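Local coordinates for protein structure-specific endonuclease subunit slx4 (Schizosaccharomyces pombe, PDB 4ZDT) that serves as regulatory subunit of the Slx1-Slx4 endonuclease, which nicks branched DNA near junctions with single strands during repair and recombination, at residues Gln7-Ile12 with Lys56-Lys61; Gln14-Ala19 with Ser23-Ile28. One frame throughout, in Å; residues are numbered along the deposited sequence.

Contact 1. Residues Gln7-Ile12 with Lys56-Lys61; sequences QTHRAI and KSWCDK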
ATOM      1  N   GLN B   7      -9.521 -16.387   0.512  1.00 34.87           N
ATOM      2  CA  GLN B   7      -8.903 -16.624  -0.819  1.00 34.15           C
ATOM      3  C   GLN B   7      -9.339 -15.560  -1.833  1.00 32.76           C
ATOM      4  O   GLN B   7      -8.550 -15.139  -2.667  1.00 31.94           O
ATOM      5  CB  GLN B   7      -9.231 -18.019  -1.371  1.00 34.96           C
ATOM      6  CG  GLN B   7      -8.843 -19.197  -0.474  0.80 36.58           C
ATOM      7  CD  GLN B   7      -9.533 -20.512  -0.886  0.50 38.53           C
ATOM      8  OE1 GLN B   7     -10.096 -20.630  -1.986  1.00 40.55           O
ATOM      9  NE2 GLN B   7      -9.475 -21.505  -0.005  0.30 38.57           N
ATOM     10  N   THR B   8     -10.613 -15.133  -1.777  1.00 31.42           N
ATOM     11  CA  THR B   8     -11.048 -14.051  -2.661  1.00 30.60           C
ATOM     12  C   THR B   8     -10.490 -12.691  -2.205  1.00 28.86           C
ATOM     13  O   THR B   8     -10.099 -11.846  -3.028  1.00 28.50           O
ATOM     14  CB  THR B   8     -12.587 -13.969  -2.800  1.00 30.50           C
ATOM     15  OG1 THR B   8     -13.093 -15.247  -3.201  1.00 34.02           O
ATOM     16  CG2 THR B   8     -12.917 -13.006  -3.886  1.00 32.33           C
ATOM     17  N   HIS B   9     -10.405 -12.498  -0.893  1.00 27.28           N
ATOM     18  CA  HIS B   9      -9.810 -11.284  -0.342  1.00 26.59           C
ATOM     19  C   HIS B   9      -8.329 -11.163  -0.733  1.00 26.31           C
ATOM     20  O   HIS B   9      -7.811 -10.060  -0.904  1.00 25.94           O
ATOM     21  CB  HIS B   9      -9.958 -11.257   1.180  1.00 26.92           C
ATOM     22  CG  HIS B   9     -11.318 -10.844   1.647  1.00 27.10           C
ATOM     23  ND1 HIS B   9     -11.711 -10.935   2.966  1.00 28.32           N
ATOM     24  CD2 HIS B   9     -12.378 -10.338   0.973  1.00 26.91           C
ATOM     25  CE1 HIS B   9     -12.954 -10.502   3.083  1.00 26.03           C
ATOM     26  NE2 HIS B   9     -13.382 -10.134   1.888  1.00 28.85           N
ATOM     27  N   ARG B  10      -7.663 -12.306  -0.869  1.00 26.01           N
ATOM     28  CA  ARG B  10      -6.249 -12.355  -1.228  1.00 27.03           C
ATOM     29  C   ARG B  10      -6.042 -11.928  -2.684  1.00 26.22           C
ATOM     30  O   ARG B  10      -5.103 -11.195  -2.993  1.00 26.18           O
ATOM     31  CB  ARG B  10      -5.690 -13.764  -0.979  1.00 26.92           C
ATOM     32  CG  ARG B  10      -4.166 -13.890  -1.163  1.00 31.35           C
ATOM     33  CD  ARG B  10      -3.713 -15.326  -0.885  1.00 36.65           C
ATOM     34  NE  ARG B  10      -2.257 -15.486  -0.862  1.00 41.71           N
ATOM     35  CZ  ARG B  10      -1.474 -15.508  -1.939  1.00 44.69           C
ATOM     36  NH1 ARG B  10      -1.979 -15.346  -3.160  1.00 46.43           N
ATOM     37  NH2 ARG B  10      -0.169 -15.681  -1.796  1.00 46.51           N
ATOM     38  N   ALA B  11      -6.948 -12.376  -3.562  1.00 25.66           N
ATOM     39  CA  ALA B  11      -6.955 -11.979  -4.961  1.00 25.15           C
ATOM     40  C   ALA B  11      -7.096 -10.464  -5.146  1.00 24.93           C
ATOM     41  O   ALA B  11      -6.435  -9.889  -6.024  1.00 23.97           O
ATOM     42  CB  ALA B  11      -8.054 -12.722  -5.733  1.00 25.78           C
ATOM     43  N   ILE B  12      -7.932  -9.807  -4.329  1.00 23.55           N
ATOM     44  CA  ILE B  12      -8.054  -8.342  -4.417  1.00 22.64           C
ATOM     45  C   ILE B  12      -6.697  -7.705  -4.052  1.00 22.59           C
ATOM     46  O   ILE B  12      -6.199  -6.828  -4.777  1.00 22.42           O
ATOM     47  CB  ILE B  12      -9.196  -7.762  -3.527  1.00 23.30           C
ATOM     48  CG1 ILE B  12     -10.576  -8.346  -3.920  1.00 21.66           C
ATOM     49  CG2 ILE B  12      -9.235  -6.220  -3.603  1.00 21.17           C
ATOM     50  CD1 ILE B  12     -11.650  -8.189  -2.811  1.00 25.95           C
ATOM     51  N   LYS B  56     -16.123  -4.107   0.384  1.00 26.82           N
ATOM     52  CA  LYS B  56     -16.324  -3.485   1.691  1.00 27.02           C
ATOM     53  C   LYS B  56     -15.691  -4.302   2.812  1.00 26.88           C
ATOM     54  O   LYS B  56     -15.036  -3.727   3.697  1.00 26.48           O
ATOM     55  CB  LYS B  56     -17.811  -3.212   1.953  1.00 27.58           C
ATOM     56  CG  LYS B  56     -18.409  -2.215   0.967  1.00 29.61           C
ATOM     57  CD  LYS B  56     -19.930  -2.134   1.060  1.00 32.68           C
ATOM     58  CE  LYS B  56     -20.452  -1.062   0.103  1.00 35.97           C
ATOM     59  NZ  LYS B  56     -21.949  -0.996   0.091  1.00 39.19           N
ATOM     60  N   SER B  57     -15.867  -5.627   2.779  1.00 26.39           N
ATOM     61  CA  SER B  57     -15.311  -6.490   3.828  1.00 26.09           C
ATOM     62  C   SER B  57     -13.796  -6.555   3.744  1.00 26.04           C
ATOM     63  O   SER B  57     -13.117  -6.602   4.766  1.00 25.19           O
ATOM     64  CB  SER B  57     -15.922  -7.909   3.831  1.00 27.33           C
ATOM     65  OG  SER B  57     -15.694  -8.605   2.610  1.00 27.01           O
ATOM     66  N   TRP B  58     -13.273  -6.550   2.517  1.00 25.47           N
ATOM     67  CA  TRP B  58     -11.835  -6.502   2.284  1.00 25.43           C
ATOM     68  C   TRP B  58     -11.271  -5.202   2.865  1.00 25.95           C
ATOM     69  O   TRP B  58     -10.327  -5.242   3.649  1.00 26.03           O
ATOM     70  CB  TRP B  58     -11.534  -6.634   0.778  1.00 24.87           C
ATOM     71  CG  TRP B  58     -10.083  -6.585   0.434  1.00 23.04           C
ATOM     72  CD1 TRP B  58      -9.174  -7.606   0.492  1.00 22.97           C
ATOM     73  CD2 TRP B  58      -9.372  -5.438  -0.037  1.00 23.20           C
ATOM     74  NE1 TRP B  58      -7.929  -7.152   0.096  1.00 23.00           N
ATOM     75  CE2 TRP B  58      -8.033  -5.825  -0.237  1.00 22.87           C
ATOM     76  CE3 TRP B  58      -9.747  -4.116  -0.320  1.00 23.58           C
ATOM     77  CZ2 TRP B  58      -7.049  -4.931  -0.704  1.00 24.04           C
ATOM     78  CZ3 TRP B  58      -8.778  -3.235  -0.796  1.00 25.01           C
ATOM     79  CH2 TRP B  58      -7.445  -3.655  -0.983  1.00 24.54           C
ATOM     80  N   CYS B  59     -11.872  -4.067   2.510  1.00 26.75           N
ATOM     81  CA  CYS B  59     -11.419  -2.768   3.013  1.00 28.79           C
ATOM     82  C   CYS B  59     -11.431  -2.735   4.538  1.00 30.04           C
ATOM     83  O   CYS B  59     -10.458  -2.285   5.169  1.00 29.91           O
ATOM     84  CB  CYS B  59     -12.259  -1.598   2.470  1.00 27.87           C
ATOM     85  SG  CYS B  59     -12.142  -1.212   0.705  1.00 29.97           S
ATOM     86  N   ASP B  60     -12.524  -3.219   5.139  1.00 31.18           N
ATOM     87  CA  ASP B  60     -12.661  -3.189   6.597  1.00 32.15           C
ATOM     88  C   ASP B  60     -11.592  -4.039   7.242  1.00 32.23           C
ATOM     89  O   ASP B  60     -11.021  -3.644   8.248  1.00 32.95           O
ATOM     90  CB  ASP B  60     -14.051  -3.664   7.052  1.00 33.34           C
ATOM     91  CG  ASP B  60     -14.349  -3.312   8.508  0.60 34.50           C
ATOM     92  OD1 ASP B  60     -14.030  -2.176   8.940  0.60 36.31           O
ATOM     93  OD2 ASP B  60     -14.907  -4.172   9.218  0.60 35.15           O
ATOM     94  N   LYS B  61     -11.304  -5.200   6.656  1.00 31.89           N
ATOM     95  CA  LYS B  61     -10.346  -6.136   7.231  1.00 32.02           C
ATOM     96  C   LYS B  61      -8.881  -5.689   7.066  1.00 31.54           C
ATOM     97  O   LYS B  61      -8.052  -5.935   7.944  1.00 31.03           O
ATOM     98  CB  LYS B  61     -10.559  -7.533   6.633  1.00 32.66           C
ATOM     99  CG  LYS B  61      -9.569  -8.605   7.053  1.00 35.51           C
ATOM    100  CD  LYS B  61      -9.934  -9.206   8.398  1.00 41.43           C
ATOM    101  CE  LYS B  61      -9.014 -10.353   8.767  1.00 43.71           C
ATOM    102  NZ  LYS B  61      -9.061 -11.473   7.757  1.00 46.48           N
TER
HETATM  103  O   HOH W   1      -9.745 -12.150   4.717  1.00 34.16           O

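Contact 2. Residues Gln14-Ala19 with Ser23-Ile28; sequences QVVKQA and SVWIKI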
ATOM      1  N   GLN B  14      -3.738  -9.036  -4.236  1.00 23.38           N
ATOM      2  CA  GLN B  14      -2.789  -9.337  -5.301  1.00 24.13           C
ATOM      3  C   GLN B  14      -2.944  -8.412  -6.487  1.00 23.62           C
ATOM      4  O   GLN B  14      -1.942  -7.971  -7.046  1.00 24.86           O
ATOM      5  CB  GLN B  14      -2.830 -10.813  -5.735  1.00 24.14           C
ATOM      6  CG  GLN B  14      -2.369 -11.783  -4.655  1.00 27.58           C
ATOM      7  CD  GLN B  14      -0.952 -11.509  -4.175  1.00 32.66           C
ATOM      8  OE1 GLN B  14       0.005 -11.550  -4.959  1.00 36.00           O
ATOM      9  NE2 GLN B  14      -0.807 -11.235  -2.890  1.00 31.48           N
ATOM     10  N   VAL B  15      -4.177  -8.077  -6.865  1.00 22.79           N
ATOM     11  CA  VAL B  15      -4.374  -7.147  -7.969  1.00 22.85           C
ATOM     12  C   VAL B  15      -3.857  -5.735  -7.642  1.00 22.96           C
ATOM     13  O   VAL B  15      -3.184  -5.072  -8.470  1.00 22.59           O
ATOM     14  CB  VAL B  15      -5.855  -7.072  -8.411  1.00 23.80           C
ATOM     15  CG1 VAL B  15      -6.015  -5.998  -9.439  1.00 23.75           C
ATOM     16  CG2 VAL B  15      -6.322  -8.437  -8.990  1.00 23.74           C
ATOM     17  N   VAL B  16      -4.187  -5.267  -6.439  1.00 21.89           N
ATOM     18  CA  VAL B  16      -3.726  -3.966  -5.968  1.00 21.95           C
ATOM     19  C   VAL B  16      -2.202  -3.861  -6.042  1.00 22.33           C
ATOM     20  O   VAL B  16      -1.675  -2.843  -6.504  1.00 24.11           O
ATOM     21  CB  VAL B  16      -4.230  -3.699  -4.514  1.00 21.93           C
ATOM     22  CG1 VAL B  16      -3.551  -2.455  -3.904  1.00 21.30           C
ATOM     23  CG2 VAL B  16      -5.751  -3.530  -4.532  1.00 20.28           C
ATOM     24  N   LYS B  17      -1.519  -4.915  -5.604  1.00 22.99           N
ATOM     25  CA  LYS B  17      -0.074  -4.938  -5.464  1.00 24.00           C
ATOM     26  C   LYS B  17       0.676  -5.324  -6.734  1.00 25.28           C
ATOM     27  O   LYS B  17       1.871  -5.026  -6.864  1.00 24.75           O
ATOM     28  CB  LYS B  17       0.340  -5.877  -4.322  1.00 24.04           C
ATOM     29  CG  LYS B  17      -0.096  -5.369  -2.944  1.00 23.51           C
ATOM     30  CD  LYS B  17       0.493  -6.194  -1.813  1.00 25.06           C
ATOM     31  CE  LYS B  17      -0.125  -7.583  -1.714  1.00 25.09           C
ATOM     32  NZ  LYS B  17       0.448  -8.313  -0.521  1.00 23.37           N
ATOM     33  N   GLN B  18      -0.020  -5.960  -7.669  1.00 25.71           N
ATOM     34  CA  GLN B  18       0.649  -6.471  -8.879  1.00 27.28           C
ATOM     35  C   GLN B  18       0.332  -5.717 -10.161  1.00 27.59           C
ATOM     36  O   GLN B  18       1.071  -5.841 -11.138  1.00 27.88           O
ATOM     37  CB  GLN B  18       0.381  -7.954  -9.053  1.00 26.53           C
ATOM     38  CG  GLN B  18       1.044  -8.798  -7.978  1.00 29.01           C
ATOM     39  CD  GLN B  18       0.892 -10.284  -8.212  1.00 31.57           C
ATOM     40  OE1 GLN B  18      -0.062 -10.738  -8.860  1.00 34.07           O
ATOM     41  NE2 GLN B  18       1.809 -11.059  -7.650  1.00 31.40           N
ATOM     42  N   ALA B  19      -0.755  -4.946 -10.163  1.00 27.41           N
ATOM     43  CA  ALA B  19      -1.125  -4.129 -11.315  1.00 28.24           C
ATOM     44  C   ALA B  19      -0.025  -3.118 -11.647  1.00 29.53           C
ATOM     45  O   ALA B  19       0.584  -2.539 -10.730  1.00 28.72           O
ATOM     46  CB  ALA B  19      -2.418  -3.390 -11.034  1.00 27.63           C
ATOM     47  N   SER B  23      -1.642   3.202  -8.544  1.00 25.71           N
ATOM     48  CA  SER B  23      -2.322   4.335  -7.937  1.00 25.27           C
ATOM     49  C   SER B  23      -3.228   3.926  -6.782  1.00 24.71           C
ATOM     50  O   SER B  23      -3.333   4.661  -5.794  1.00 24.05           O
ATOM     51  CB  SER B  23      -3.097   5.153  -8.979  1.00 26.05           C
ATOM     52  OG  SER B  23      -4.084   4.373  -9.646  1.00 28.42           O
ATOM     53  N   VAL B  24      -3.891   2.774  -6.896  1.00 23.53           N
ATOM     54  CA  VAL B  24      -4.730   2.315  -5.791  1.00 22.79           C
ATOM     55  C   VAL B  24      -3.860   1.987  -4.578  1.00 21.99           C
ATOM     56  O   VAL B  24      -4.196   2.353  -3.463  1.00 21.95           O
ATOM     57  CB  VAL B  24      -5.607   1.086  -6.148  1.00 22.94           C
ATOM     58  CG1 VAL B  24      -6.338   0.566  -4.896  1.00 21.60           C
ATOM     59  CG2 VAL B  24      -6.611   1.443  -7.222  1.00 22.13           C
ATOM     60  N   TRP B  25      -2.766   1.268  -4.793  1.00 21.87           N
ATOM     61  CA  TRP B  25      -1.922   0.899  -3.669  1.00 22.19           C
ATOM     62  C   TRP B  25      -1.392   2.180  -3.003  1.00 22.84           C
ATOM     63  O   TRP B  25      -1.370   2.284  -1.777  1.00 22.42           O
ATOM     64  CB  TRP B  25      -0.795  -0.033  -4.089  1.00 21.75           C
ATOM     65  CG  TRP B  25      -0.166  -0.772  -2.933  1.00 20.84           C
ATOM     66  CD1 TRP B  25      -0.604  -0.798  -1.627  1.00 22.51           C
ATOM     67  CD2 TRP B  25       0.969  -1.623  -2.986  1.00 22.49           C
ATOM     68  NE1 TRP B  25       0.208  -1.597  -0.871  1.00 22.46           N
ATOM     69  CE2 TRP B  25       1.187  -2.115  -1.678  1.00 22.32           C
ATOM     70  CE3 TRP B  25       1.841  -2.017  -4.014  1.00 21.98           C
ATOM     71  CZ2 TRP B  25       2.233  -2.985  -1.371  1.00 23.26           C
ATOM     72  CZ3 TRP B  25       2.873  -2.884  -3.713  1.00 23.20           C
ATOM     73  CH2 TRP B  25       3.071  -3.355  -2.399  1.00 24.53           C
ATOM     74  N   ILE B  26      -1.019   3.165  -3.819  1.00 22.99           N
ATOM     75  CA  ILE B  26      -0.488   4.432  -3.288  1.00 22.89           C
ATOM     76  C   ILE B  26      -1.534   5.172  -2.457  1.00 22.70           C
ATOM     77  O   ILE B  26      -1.202   5.780  -1.436  1.00 21.81           O
ATOM     78  CB  ILE B  26       0.054   5.329  -4.422  1.00 23.04           C
ATOM     79  CG1 ILE B  26       1.283   4.670  -5.069  1.00 24.05           C
ATOM     80  CG2 ILE B  26       0.393   6.736  -3.900  1.00 22.77           C
ATOM     81  CD1 ILE B  26       2.512   4.719  -4.220  1.00 30.46           C
ATOM     82  N   LYS B  27      -2.801   5.109  -2.874  1.00 22.25           N
ATOM     83  CA  LYS B  27      -3.876   5.683  -2.067  1.00 22.32           C
ATOM     84  C   LYS B  27      -3.946   5.024  -0.688  1.00 21.59           C
ATOM     85  O   LYS B  27      -3.987   5.713   0.340  1.00 21.99           O
ATOM     86  CB  LYS B  27      -5.244   5.585  -2.782  1.00 22.67           C
ATOM     87  CG  LYS B  27      -5.433   6.651  -3.882  1.00 24.14           C
ATOM     88  CD  LYS B  27      -6.773   6.453  -4.600  1.00 27.42           C
ATOM     89  CE  LYS B  27      -6.975   7.473  -5.713  1.00 29.73           C
ATOM     90  NZ  LYS B  27      -8.335   7.312  -6.256  1.00 33.72           N
ATOM     91  N   ILE B  28      -3.947   3.698  -0.674  1.00 20.98           N
ATOM     92  CA  ILE B  28      -3.998   2.903   0.557  1.00 21.61           C
ATOM     93  C   ILE B  28      -2.810   3.248   1.463  1.00 22.11           C
ATOM     94  O   ILE B  28      -2.979   3.482   2.659  1.00 21.96           O
ATOM     95  CB  ILE B  28      -3.983   1.381   0.229  1.00 21.47           C
ATOM     96  CG1 ILE B  28      -5.296   0.982  -0.478  1.00 22.43           C
ATOM     97  CG2 ILE B  28      -3.746   0.501   1.503  1.00 22.10           C
ATOM     98  CD1 ILE B  28      -5.255  -0.416  -1.128  1.00 22.42           C
TER
HETATM   99  O   HOH W   2      -2.661  -0.266  -7.368  1.00 20.47           O

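Contact 1. Residues Gln7-Ile12 with Lys56-Lys61
I12 lays its CG2 methyl over the centre of the six-membered ring of W58, 3.6 Å from CG2 to the ring centroid. This joins helix 3-18 to helix 52-62 in the all-helical C-terminal domain of Slx4, a small four-helix unit whose family is grouped with helix-turn-helix proteins. The axes of segments 7-12 and 56-61 pass 10.2 Å apart, crossing at -79°, so the helices meet over a short patch centred on H9 and W58. W58 reaches across because its CG lies anti to the backbone N (chi1 179°), which carries the indole toward helix 3-18. There I12 closes one face, with CD1 of I12 against CB and CG of W58, while CB of H9 sits in plane at the indole edge. The H9 and W58 rings form an offset edge-to-face pair, planes at 63°, with the indole edge toward the imidazole face; CB of W58 also makes an off-centre CH-pi contact with that ring. NE1 of the indole hydrogen-bonds to OG of S13, one residue beyond I12, and V47 of the Slx1 chain packs on W58. Away from this apolar part the contact turns polar and wetter. K61 makes no direct contact with H9; a water bridges them, 2.9 Å from ND1 of H9 and at a weak 3.2 Å from NZ of K61. The other ring nitrogen, NE2 of H9, shares a bent hydrogen bond with OG of S57, 2.9 Å long, and the same OG also bonds to main-chain carbonyl oxygens of D53 and L54.

Contact 2. Residues Gln14-Ala19 with Ser23-Ile28
K17 carries its methylenes across one face of the W25 indole. CB of K17 stands 4.0 Å from CZ3 of W25. CG sits over the six-membered ring, a CH-pi contact of 3.6 Å from CG to the centroid, 7° off the normal. CD continues across the same face, 3.7 Å from CZ2 of W25. The turn about the CG-CD bond (chi3 -71°) then swings CE off the indole, and NZ hydrogen-bonds to the main-chain oxygens of E44 and Q46 of the Slx1 chain. Helix 3-18 and helix 23-29 are consecutive helices joined by a short loop, a helix-loop-helix step of the Slx4 C-terminal domain, with local axes 103° apart. Both put side chains on Slx1: NE1 of W25 hydrogen-bonds to the carbonyl oxygen of V47 of that chain. Were W25 an alanine, the K17 methylenes would probably lose the flat surface they lie on, and O of V47 of the Slx1 chain its indole donor. Deeper in, V16 points CG1 at CB of W25, 3.7 Å apart, and at CD1 of I28, while its CG2 approaches CG1 of V24 more loosely. Between the backbones, a water donates to O of V16 at 2.9 Å and accepts from N of W25.

How the contacts relate
Both contacts use helix 3-18, contact 1 through its middle and contact 2 through its C-terminal end, and contact 2 is nested inside the loop that contact 1 closes. Their centres are about 13 Å apart, yet they join directly: CH2 of W58 lies 3.9 Å from CD1 of I28 and equally far from CG2 of V16. In each a tryptophan takes an aliphatic chain over one face. Both are mainly buried, contact 1 nearer the chain centre (about 6 Å between centres, against about 8 Å), with an exposed lysine and a water at its edge. Histidine and serine side chains bond across contact 1; contact 2 has no direct hydrogen bond between its segments, but more of its residues lie within reach of the Slx1 chain.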